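Local coordinates for protein monothiol glutaredoxin-S14, chloroplastic (Arabidopsis thaliana, PDB 3IPZ) that belongs to the CGFS monothiol glutaredoxins, binds a [2Fe-2S] cluster as a bridged homodimer and may donate such clusters to other chloroplast proteins, at residues Asn37-Val40 with Gln41-Asn45; Pro5-Lys8 with Asp9-Lys13; Gly97-Gln100 with Glu101-Lys105; Val15-Glu18 with Lys19-Phe23. All coordinates share one frame; numbering follows the deposited sequence.

Interaction 1: Asn37-Val40 with Gln41-Asn45; sequences NTVV and QILKN
Gln-41 reaches back one turn to Asn-37 in helix 34-45, the helix of the beta-alpha-beta unit formed with strands 20-24 and 51-54 of the thioredoxin-like glutaredoxin fold. Its side chain can be followed outward. CB rests over the carbonyl oxygens of Asn-37 and Thr-38. With chi1 at -63°, CG sits beside its own backbone N, and this brings it within 3.2 Å of Asn-37 O, the atom that also accepts the Gln-41 backbone N-H at 2.9 Å. The chain then bends at chi2, turning the amide back along the helix surface; CD lies 3.9 Å from Asn-37 OD1, and NE2 gives that oxygen a hydrogen bond of 3.2 Å. The bond is bent, 139° at the hydrogen, and the donor stands above the carbonyl plane instead of on a lone pair; the two amide planes are 33° apart. NE2 also passes 3.8 Å from Val-40 CG1. An alanine in place of Asn-37 would probably leave the Gln-41 amide without this acceptor and freer to turn.

The other side of the helix is apolar. Val-39 CG1 meets Leu-43 CD1 loosely, and both residues belong to the buried side, Val-39 on Leu-22 and Pro-75, Leu-43 on Phe-50. Ile-42 packs on Phe-94 of helix 87-96. At the border Val-40 packs inward on Leu-22 and Met-24, while Lys-44 on the polar side, extended beyond CG, runs alongside the valine methyl, with CE 3.7 Å from Val-40 CG1.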
loop_
_atom_site.group_PDB
_atom_site.type_symbol
_atom_site.label_atom_id
_atom_site.label_comp_id
_atom_site.label_asym_id
_atom_site.label_seq_id
_atom_site.Cartn_x
_atom_site.Cartn_y
_atom_site.Cartn_z
ATOM N N ASN A 37 -5.743 0.594 9.976
ATOM C CA ASN A 37 -5.113 1.293 11.087
ATOM C C ASN A 37 -3.793 0.648 11.527
ATOM O O ASN A 37 -2.815 1.342 11.810
ATOM C CB ASN A 37 -6.062 1.359 12.281
ATOM C CG ASN A 37 -5.427 2.052 13.477
ATOM O OD1 ASN A 37 -5.078 3.236 13.413
ATOM N ND2 ASN A 37 -5.256 1.311 14.568
ATOM N N THR A 38 -3.772 -0.680 11.587
ATOM C CA THR A 38 -2.570 -1.395 11.992
ATOM C C THR A 38 -1.380 -1.039 11.098
ATOM O O THR A 38 -0.291 -0.753 11.593
ATOM C CB THR A 38 -2.776 -2.925 11.936
ATOM O OG1 THR A 38 -3.879 -3.295 12.773
ATOM C CG2 THR A 38 -1.518 -3.646 12.416
ATOM N N VAL A 39 -1.582 -1.054 9.784
ATOM C CA VAL A 39 -0.487 -0.736 8.875
ATOM C C VAL A 39 -0.017 0.712 9.064
ATOM O O VAL A 39 1.189 0.970 9.113
ATOM C CB VAL A 39 -0.884 -1.005 7.394
ATOM C CG1 VAL A 39 0.257 -0.643 6.465
ATOM C CG2 VAL A 39 -1.217 -2.482 7.210
ATOM N N VAL A 40 -0.951 1.653 9.188
ATOM C CA VAL A 40 -0.573 3.044 9.398
ATOM C C VAL A 40 0.289 3.146 10.661
ATOM O O VAL A 40 1.367 3.764 10.648
ATOM C CB VAL A 40 -1.815 3.972 9.564
ATOM C CG1 VAL A 40 -1.387 5.318 10.142
ATOM C CG2 VAL A 40 -2.502 4.191 8.212
ATOM N N GLN A 41 -0.178 2.542 11.751
ATOM C CA GLN A 41 0.588 2.589 12.996
ATOM C C GLN A 41 1.970 1.959 12.817
ATOM O O GLN A 41 2.958 2.455 13.361
ATOM C CB GLN A 41 -0.173 1.899 14.135
ATOM C CG GLN A 41 -1.505 2.567 14.501
ATOM C CD GLN A 41 -1.420 4.096 14.539
ATOM O OE1 GLN A 41 -0.591 4.672 15.248
ATOM N NE2 GLN A 41 -2.289 4.757 13.773
ATOM N N ILE A 42 2.041 0.871 12.053
ATOM C CA ILE A 42 3.324 0.225 11.795
ATOM C C ILE A 42 4.218 1.274 11.133
ATOM O O ILE A 42 5.338 1.524 11.578
ATOM C CB ILE A 42 3.213 -0.970 10.794
ATOM C CG1 ILE A 42 2.334 -2.080 11.349
ATOM C CG2 ILE A 42 4.580 -1.528 10.496
ATOM C CD1 ILE A 42 2.740 -2.708 12.713
ATOM N N LEU A 43 3.708 1.881 10.062
ATOM C CA LEU A 43 4.465 2.879 9.309
ATOM C C LEU A 43 4.832 4.114 10.119
ATOM O O LEU A 43 5.895 4.695 9.912
ATOM C CB LEU A 43 3.704 3.296 8.043
ATOM C CG LEU A 43 3.485 2.210 6.985
ATOM C CD1 LEU A 43 2.736 2.801 5.820
ATOM C CD2 LEU A 43 4.820 1.630 6.521
ATOM N N LYS A 44 3.957 4.527 11.028
ATOM C CA LYS A 44 4.260 5.684 11.862
ATOM C C LYS A 44 5.349 5.317 12.881
ATOM O O LYS A 44 6.215 6.132 13.195
ATOM C CB LYS A 44 3.004 6.183 12.583
ATOM C CG LYS A 44 2.014 6.926 11.682
ATOM C CD LYS A 44 0.916 7.613 12.495
ATOM C CE LYS A 44 -0.023 8.421 11.603
ATOM N NZ LYS A 44 -1.037 9.200 12.372
ATOM N N ASN A 45 5.302 4.082 13.377
ATOM C CA ASN A 45 6.277 3.581 14.337
ATOM C C ASN A 45 7.699 3.636 13.761
ATOM O O ASN A 45 8.649 4.043 14.442
ATOM C CB ASN A 45 5.932 2.133 14.702
ATOM C CG ASN A 45 6.993 1.473 15.582
ATOM O OD1 ASN A 45 6.971 1.607 16.806
ATOM N ND2 ASN A 45 7.933 0.766 14.956
#

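Interaction 2: Pro5-Lys8 with Asp9-Lys13; sequences PQLK and DTLEK
Thr-10 sits one turn after Gln-6 in helix 5-15, the N-terminal helix of the glutaredoxin domain, and the polar bonding is mostly the helix's own i to i+4 pattern. Gln-6 O takes the Thr-10 N-H at 2.8 Å. Thr-10 OG1 lies beside its own backbone N (chi1 -71°), which swings the hydroxyl back to 3.3 Å from Gln-6 O and 3.4 Å from Gln-6 OE1; at most one of these weak bonds forms at a time. Leu-7 O accepts Leu-11 N and Lys-8 O accepts Glu-12 N. Thr-4 OG1 bonds to Leu-7 N, and Asn-16 ND2 to Glu-12 O. The Asp-9 N bond to Pro-5 O is looser, 3.2 Å long with the donor 43° out of the carbonyl plane. Asp-9 OD1 lies close to that oxygen, but both are acceptors and no bond joins them. Nor do the charges pair, Lys-8 NZ standing 5.4 Å from Glu-12 OE2.

On the inner side Leu-11, buried against Leu-61 and Tyr-68 of helix 59-69, meets Leu-7. A serine in place of Leu-11 would probably open a gap beneath Leu-7 and against Tyr-68. Leu-7 CD2 lies 3.5 Å from the branch point, Leu-11 CG.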
loop_
_atom_site.group_PDB
_atom_site.type_symbol
_atom_site.label_atom_id
_atom_site.label_comp_id
_atom_site.label_asym_id
_atom_site.label_seq_id
_atom_site.Cartn_x
_atom_site.Cartn_y
_atom_site.Cartn_z
ATOM N N PRO A 5 -5.184 -0.853 -20.557
ATOM C CA PRO A 5 -3.808 -0.377 -20.731
ATOM C C PRO A 5 -3.554 0.979 -20.076
ATOM O O PRO A 5 -2.440 1.252 -19.627
ATOM C CB PRO A 5 -3.652 -0.328 -22.246
ATOM C CG PRO A 5 -4.473 -1.521 -22.685
ATOM C CD PRO A 5 -5.726 -1.383 -21.825
ATOM N N GLN A 6 -4.578 1.827 -20.016
ATOM C CA GLN A 6 -4.413 3.144 -19.411
ATOM C C GLN A 6 -4.448 3.033 -17.887
ATOM O O GLN A 6 -3.618 3.637 -17.191
ATOM C CB GLN A 6 -5.500 4.102 -19.911
ATOM C CG GLN A 6 -5.421 5.539 -19.365
ATOM C CD GLN A 6 -4.075 6.218 -19.608
ATOM O OE1 GLN A 6 -3.233 6.285 -18.710
ATOM N NE2 GLN A 6 -3.867 6.723 -20.827
ATOM N N LEU A 7 -5.401 2.258 -17.374
ATOM C CA LEU A 7 -5.517 2.057 -15.939
ATOM C C LEU A 7 -4.213 1.445 -15.420
ATOM O O LEU A 7 -3.652 1.906 -14.426
ATOM C CB LEU A 7 -6.685 1.120 -15.602
ATOM C CG LEU A 7 -7.490 1.559 -14.369
ATOM C CD1 LEU A 7 -8.369 0.424 -13.875
ATOM C CD2 LEU A 7 -6.542 1.988 -13.269
ATOM N N LYS A 8 -3.736 0.407 -16.100
ATOM C CA LYS A 8 -2.500 -0.254 -15.704
ATOM C C LYS A 8 -1.333 0.741 -15.700
ATOM O O LYS A 8 -0.506 0.737 -14.789
ATOM C CB LYS A 8 -2.204 -1.421 -16.650
ATOM C CG LYS A 8 -1.030 -2.295 -16.222
ATOM C CD LYS A 8 -0.897 -3.531 -17.105
ATOM C CE LYS A 8 0.267 -4.408 -16.667
ATOM N NZ LYS A 8 1.573 -3.699 -16.755
ATOM N N ASP A 9 -1.278 1.596 -16.716
ATOM C CA ASP A 9 -0.223 2.593 -16.813
ATOM C C ASP A 9 -0.298 3.575 -15.659
ATOM O O ASP A 9 0.721 3.948 -15.078
ATOM C CB ASP A 9 -0.327 3.352 -18.133
ATOM C CG ASP A 9 0.567 2.770 -19.208
ATOM O OD1 ASP A 9 0.583 1.531 -19.363
ATOM O OD2 ASP A 9 1.253 3.550 -19.901
ATOM N N THR A 10 -1.513 3.995 -15.327
ATOM C CA THR A 10 -1.693 4.938 -14.240
ATOM C C THR A 10 -1.365 4.309 -12.897
ATOM O O THR A 10 -0.756 4.953 -12.049
ATOM C CB THR A 10 -3.128 5.514 -14.236
ATOM O OG1 THR A 10 -3.269 6.397 -15.351
ATOM C CG2 THR A 10 -3.404 6.298 -12.959
ATOM N N LEU A 11 -1.758 3.054 -12.707
ATOM C CA LEU A 11 -1.473 2.378 -11.452
ATOM C C LEU A 11 0.035 2.244 -11.289
ATOM O O LEU A 11 0.583 2.499 -10.214
ATOM C CB LEU A 11 -2.140 0.998 -11.410
ATOM C CG LEU A 11 -3.670 1.022 -11.450
ATOM C CD1 LEU A 11 -4.239 -0.390 -11.238
ATOM C CD2 LEU A 11 -4.183 1.973 -10.376
ATOM N N GLU A 12 0.708 1.861 -12.366
ATOM C CA GLU A 12 2.150 1.709 -12.329
ATOM C C GLU A 12 2.786 3.040 -11.952
ATOM O O GLU A 12 3.755 3.091 -11.186
ATOM C CB GLU A 12 2.658 1.242 -13.685
ATOM C CG GLU A 12 4.161 1.133 -13.780
ATOM C CD GLU A 12 4.617 0.677 -15.152
ATOM O OE1 GLU A 12 4.151 1.256 -16.156
ATOM O OE2 GLU A 12 5.443 -0.256 -15.228
ATOM N N LYS A 13 2.220 4.123 -12.477
ATOM C CA LYS A 13 2.725 5.459 -12.193
ATOM C C LYS A 13 2.429 5.817 -10.741
ATOM O O LYS A 13 3.279 6.351 -10.023
ATOM C CB LYS A 13 2.076 6.484 -13.131
ATOM C CG LYS A 13 2.526 7.922 -12.876
ATOM C CD LYS A 13 1.892 8.924 -13.836
ATOM C CE LYS A 13 2.287 10.355 -13.460
ATOM N NZ LYS A 13 1.807 11.381 -14.427
#

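Interaction 3: Gly97-Gln100 with Glu101-Lys105; sequences GELQ and EEVEK
Leu-99 and Val-103 lie side by side, one turn apart on the inner face of helix 98-108, the last helix of the glutaredoxin domain, which follows helix 87-96 directly through Gly-97. They make the close part of this contact: Leu-99 CD2 meets Val-103 CG2 at 3.8 Å. Val-103 CG2 stands opposite its own carbonyl carbon (chi1 174°, measured to CG1) and is thereby turned back along the helix, 3.3 Å from Leu-99 O, which also accepts the Val-103 N-H. Both residues are buried.

Glu-98, Glu-101 and Glu-104 are exposed and held less. Glu-101 lies extended beyond CG, its CG passing Gly-97 O at 3.7 Å; Glu-104, also extended beyond CG, passes its CG 3.4 Å from Gln-100 O. Glu-102 lies partly against Phe-84 of strand 82-85, which Glu-98 touches too, yet Glu-98 OE2 stays 6.6 Å from Glu-102 OE2. Lys-105 NZ comes to Glu-102 OE2 at 3.8 Å, a long salt bridge.

Gly-97 both ends helix 87-96 with a positive phi (99°) and serves as N-cap of this one, its O accepting Glu-101 N at 3.1 Å; a CB would run into the preceding carbonyl. The chemistry divides the helix: Leu-99 and Val-103 pack it on helix 87-96 and the loop before strand 51-54, while the glutamates would probably give the exposed side a negative character that Lys-105 offsets only in part.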
loop_
_atom_site.group_PDB
_atom_site.type_symbol
_atom_site.label_atom_id
_atom_site.label_comp_id
_atom_site.label_asym_id
_atom_site.label_seq_id
_atom_site.Cartn_x
_atom_site.Cartn_y
_atom_site.Cartn_z
ATOM N N GLY A 97 11.339 -7.904 10.836
ATOM C CA GLY A 97 12.391 -6.958 10.507
ATOM C C GLY A 97 12.548 -6.821 8.998
ATOM O O GLY A 97 13.251 -5.923 8.514
ATOM N N GLU A 98 11.893 -7.717 8.253
ATOM C CA GLU A 98 11.926 -7.709 6.783
ATOM C C GLU A 98 11.276 -6.433 6.200
ATOM O O GLU A 98 11.683 -5.928 5.154
ATOM C CB GLU A 98 11.206 -8.947 6.249
ATOM C CG GLU A 98 11.148 -9.055 4.728
ATOM C CD GLU A 98 10.306 -10.240 4.255
ATOM O OE1 GLU A 98 10.489 -11.352 4.800
ATOM O OE2 GLU A 98 9.473 -10.066 3.338
ATOM N N LEU A 99 10.261 -5.925 6.886
ATOM C CA LEU A 99 9.578 -4.713 6.459
ATOM C C LEU A 99 10.596 -3.563 6.447
ATOM O O LEU A 99 10.699 -2.817 5.480
ATOM C CB LEU A 99 8.448 -4.382 7.443
ATOM C CG LEU A 99 7.235 -3.591 6.940
ATOM C CD1 LEU A 99 6.672 -2.821 8.100
ATOM C CD2 LEU A 99 7.599 -2.650 5.818
ATOM N N GLN A 100 11.348 -3.431 7.534
ATOM C CA GLN A 100 12.348 -2.377 7.649
ATOM C C GLN A 100 13.429 -2.517 6.586
ATOM O O GLN A 100 13.828 -1.532 5.956
ATOM C CB GLN A 100 12.965 -2.385 9.046
ATOM C CG GLN A 100 11.952 -2.109 10.146
ATOM C CD GLN A 100 11.186 -3.351 10.623
ATOM O OE1 GLN A 100 10.855 -4.252 9.844
ATOM N NE2 GLN A 100 10.887 -3.382 11.915
ATOM N N GLU A 101 13.897 -3.742 6.375
ATOM C CA GLU A 101 14.910 -3.970 5.361
ATOM C C GLU A 101 14.427 -3.445 4.019
ATOM O O GLU A 101 15.162 -2.731 3.322
ATOM C CB GLU A 101 15.213 -5.457 5.231
ATOM C CG GLU A 101 16.205 -5.988 6.249
ATOM C CD GLU A 101 16.434 -7.476 6.083
ATOM O OE1 GLU A 101 16.671 -7.913 4.936
ATOM O OE2 GLU A 101 16.375 -8.203 7.100
ATOM N N GLU A 102 13.189 -3.805 3.665
ATOM C CA GLU A 102 12.587 -3.393 2.403
ATOM C C GLU A 102 12.474 -1.890 2.238
ATOM O O GLU A 102 12.766 -1.355 1.164
ATOM C CB GLU A 102 11.199 -4.009 2.240
ATOM C CG GLU A 102 11.195 -5.264 1.406
ATOM C CD GLU A 102 11.775 -5.033 0.029
ATOM O OE1 GLU A 102 11.175 -4.266 -0.761
ATOM O OE2 GLU A 102 12.840 -5.618 -0.257
ATOM N N VAL A 103 12.033 -1.217 3.293
ATOM C CA VAL A 103 11.879 0.227 3.254
ATOM C C VAL A 103 13.235 0.907 3.066
ATOM O O VAL A 103 13.373 1.789 2.225
ATOM C CB VAL A 103 11.223 0.746 4.541
ATOM C CG1 VAL A 103 11.217 2.264 4.537
ATOM C CG2 VAL A 103 9.789 0.200 4.662
ATOM N N GLU A 104 14.228 0.485 3.847
ATOM C CA GLU A 104 15.577 1.039 3.765
ATOM C C GLU A 104 16.100 0.892 2.352
ATOM O O GLU A 104 16.576 1.856 1.750
ATOM C CB GLU A 104 16.509 0.321 4.742
ATOM C CG GLU A 104 16.329 0.740 6.198
ATOM C CD GLU A 104 17.150 -0.109 7.164
ATOM O OE1 GLU A 104 18.192 -0.664 6.744
ATOM O OE2 GLU A 104 16.756 -0.208 8.346
ATOM N N LYS A 105 16.006 -0.322 1.821
ATOM C CA LYS A 105 16.442 -0.594 0.456
ATOM C C LYS A 105 15.788 0.410 -0.499
ATOM O O LYS A 105 16.444 0.971 -1.369
ATOM C CB LYS A 105 16.050 -2.025 0.076
ATOM C CG LYS A 105 16.175 -2.367 -1.405
ATOM C CD LYS A 105 15.700 -3.795 -1.661
ATOM C CE LYS A 105 15.581 -4.104 -3.149
ATOM N NZ LYS A 105 15.033 -5.475 -3.384
#

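Interaction 4: Val15-Glu18 with Lys19-Phe23; sequences VNSE and KVVLF
This is a turn contact where the chain leaves helix 5-15 and enters strand 20-24 of the central sheet: an apolar contact between Val-15 and Phe-23, and polar backbone atoms of the turn met by two waters, one of them in its hollow. Val-15 reaches across to Phe-23: its CG1 arrives at the ring edge, in the ring plane, 3.8 Å from Phe-23 CE1, and the two side chains cross at about a right angle. Val-15 CG1 is held beside its backbone N (chi1 -58°), directed at the ring. Both residues also touch helix 59-69, Val-15 through Tyr-68 and Phe-23 through Leu-65. Further round the turn Val-21 points back at the loop, its CG2 3.9 Å from Glu-18 CB.

No direct hydrogen bond joins the two sides. One water lies within bonding distance of Val-15 O (2.8 Å) and of Lys-19 O (3.0 Å), the residue just before the strand; with other acceptors near, it need not serve both at once. A second donates to Glu-18 OE1 at 2.7 Å; the bend at chi2 (-57°) brings OE1 to this water, which joins it to Lys-19 N. Ser-17 OG is taken up by Leu-14 O.

Phe-23 also packs on Phe-74, which probably contributes to the glutathione site, as in related glutaredoxins. The turn thus delivers the chain from the N-terminal helix into a strand flanked by 51-54 and 76-79 in the mixed sheet of the thioredoxin-like glutaredoxin fold.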
loop_
_atom_site.group_PDB
_atom_site.type_symbol
_atom_site.label_atom_id
_atom_site.label_comp_id
_atom_site.label_asym_id
_atom_site.label_seq_id
_atom_site.Cartn_x
_atom_site.Cartn_y
_atom_site.Cartn_z
ATOM N N VAL A 15 1.887 3.779 -8.062
ATOM C CA VAL A 15 2.687 3.055 -7.070
ATOM C C VAL A 15 4.170 3.421 -7.078
ATOM O O VAL A 15 4.890 3.122 -6.125
ATOM C CB VAL A 15 2.529 1.509 -7.196
ATOM C CG1 VAL A 15 1.060 1.137 -7.036
ATOM C CG2 VAL A 15 3.086 1.012 -8.518
ATOM N N ASN A 16 4.621 4.096 -8.129
ATOM C CA ASN A 16 6.016 4.512 -8.211
ATOM C C ASN A 16 6.194 6.001 -7.941
ATOM O O ASN A 16 7.312 6.510 -8.006
ATOM C CB ASN A 16 6.602 4.171 -9.589
ATOM C CG ASN A 16 6.874 2.687 -9.758
ATOM O OD1 ASN A 16 7.852 2.162 -9.232
ATOM N ND2 ASN A 16 5.996 2.000 -10.479
ATOM N N SER A 17 5.105 6.699 -7.632
ATOM C CA SER A 17 5.180 8.140 -7.374
ATOM C C SER A 17 5.860 8.477 -6.050
ATOM O O SER A 17 6.360 9.588 -5.858
ATOM C CB SER A 17 3.783 8.772 -7.429
ATOM O OG SER A 17 2.895 8.212 -6.476
ATOM N N GLU A 18 5.877 7.516 -5.134
ATOM C CA GLU A 18 6.532 7.704 -3.848
ATOM C C GLU A 18 7.198 6.380 -3.485
ATOM O O GLU A 18 6.854 5.334 -4.049
ATOM C CB GLU A 18 5.525 8.092 -2.763
ATOM C CG GLU A 18 4.789 9.408 -2.995
ATOM C CD GLU A 18 5.715 10.605 -3.171
ATOM O OE1 GLU A 18 6.832 10.604 -2.604
ATOM O OE2 GLU A 18 5.311 11.560 -3.869
ATOM N N LYS A 19 8.158 6.435 -2.558
ATOM C CA LYS A 19 8.881 5.248 -2.115
ATOM C C LYS A 19 7.933 4.266 -1.450
ATOM O O LYS A 19 8.026 3.058 -1.673
ATOM C CB LYS A 19 9.987 5.621 -1.121
ATOM C CG LYS A 19 11.079 6.520 -1.678
ATOM C CD LYS A 19 11.880 5.823 -2.752
ATOM C CE LYS A 19 12.970 6.729 -3.288
ATOM N NZ LYS A 19 13.809 5.993 -4.266
ATOM N N VAL A 20 7.029 4.789 -0.626
ATOM C CA VAL A 20 6.062 3.964 0.085
ATOM C C VAL A 20 4.644 4.503 -0.129
ATOM O O VAL A 20 4.336 5.631 0.252
ATOM C CB VAL A 20 6.366 3.931 1.600
ATOM C CG1 VAL A 20 5.376 3.002 2.318
ATOM C CG2 VAL A 20 7.809 3.464 1.835
ATOM N N VAL A 21 3.791 3.684 -0.740
ATOM C CA VAL A 21 2.403 4.054 -1.020
ATOM C C VAL A 21 1.445 3.037 -0.389
ATOM O O VAL A 21 1.521 1.834 -0.652
ATOM C CB VAL A 21 2.145 4.110 -2.550
ATOM C CG1 VAL A 21 0.671 4.378 -2.835
ATOM C CG2 VAL A 21 3.014 5.187 -3.180
ATOM N N LEU A 22 0.536 3.535 0.438
ATOM C CA LEU A 22 -0.429 2.688 1.122
ATOM C C LEU A 22 -1.853 2.886 0.610
ATOM O O LEU A 22 -2.377 3.989 0.640
ATOM C CB LEU A 22 -0.406 3.013 2.608
ATOM C CG LEU A 22 -0.910 2.051 3.671
ATOM C CD1 LEU A 22 -1.717 2.863 4.658
ATOM C CD2 LEU A 22 -1.715 0.927 3.077
ATOM N N PHE A 23 -2.483 1.819 0.142
ATOM C CA PHE A 23 -3.869 1.920 -0.299
ATOM C C PHE A 23 -4.687 1.412 0.879
ATOM O O PHE A 23 -4.575 0.262 1.258
ATOM C CB PHE A 23 -4.087 1.086 -1.558
ATOM C CG PHE A 23 -3.366 1.632 -2.751
ATOM C CD1 PHE A 23 -2.180 1.049 -3.198
ATOM C CD2 PHE A 23 -3.842 2.772 -3.397
ATOM C CE1 PHE A 23 -1.475 1.590 -4.267
ATOM C CE2 PHE A 23 -3.147 3.329 -4.474
ATOM C CZ PHE A 23 -1.958 2.737 -4.912
HETATM O O HOH W 1 6.205 2.110 -3.899
HETATM O O HOH W 2 8.964 9.246 -1.789
#

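In the fold
Interactions 1, 2 and 3 are each one helix turn bonding to the next, while interaction 4 is a turn running into a strand, closest of the four to the centre of the chain. Interaction 2, mostly exposed and about 27 Å from interaction 1, centre to centre, rests on helix hydrogen bonds with one leucine pair turned inward. The others are partly buried, each setting an apolar side against a polar one: an amide pair in interaction 1, an exposed acidic side in interaction 3, bridging waters in interaction 4. Their core is shared: Ile-42 of interaction 1 packs on Leu-99 of interaction 3, and Val-39, Val-40 and Leu-43 pack on Leu-22 of the strand.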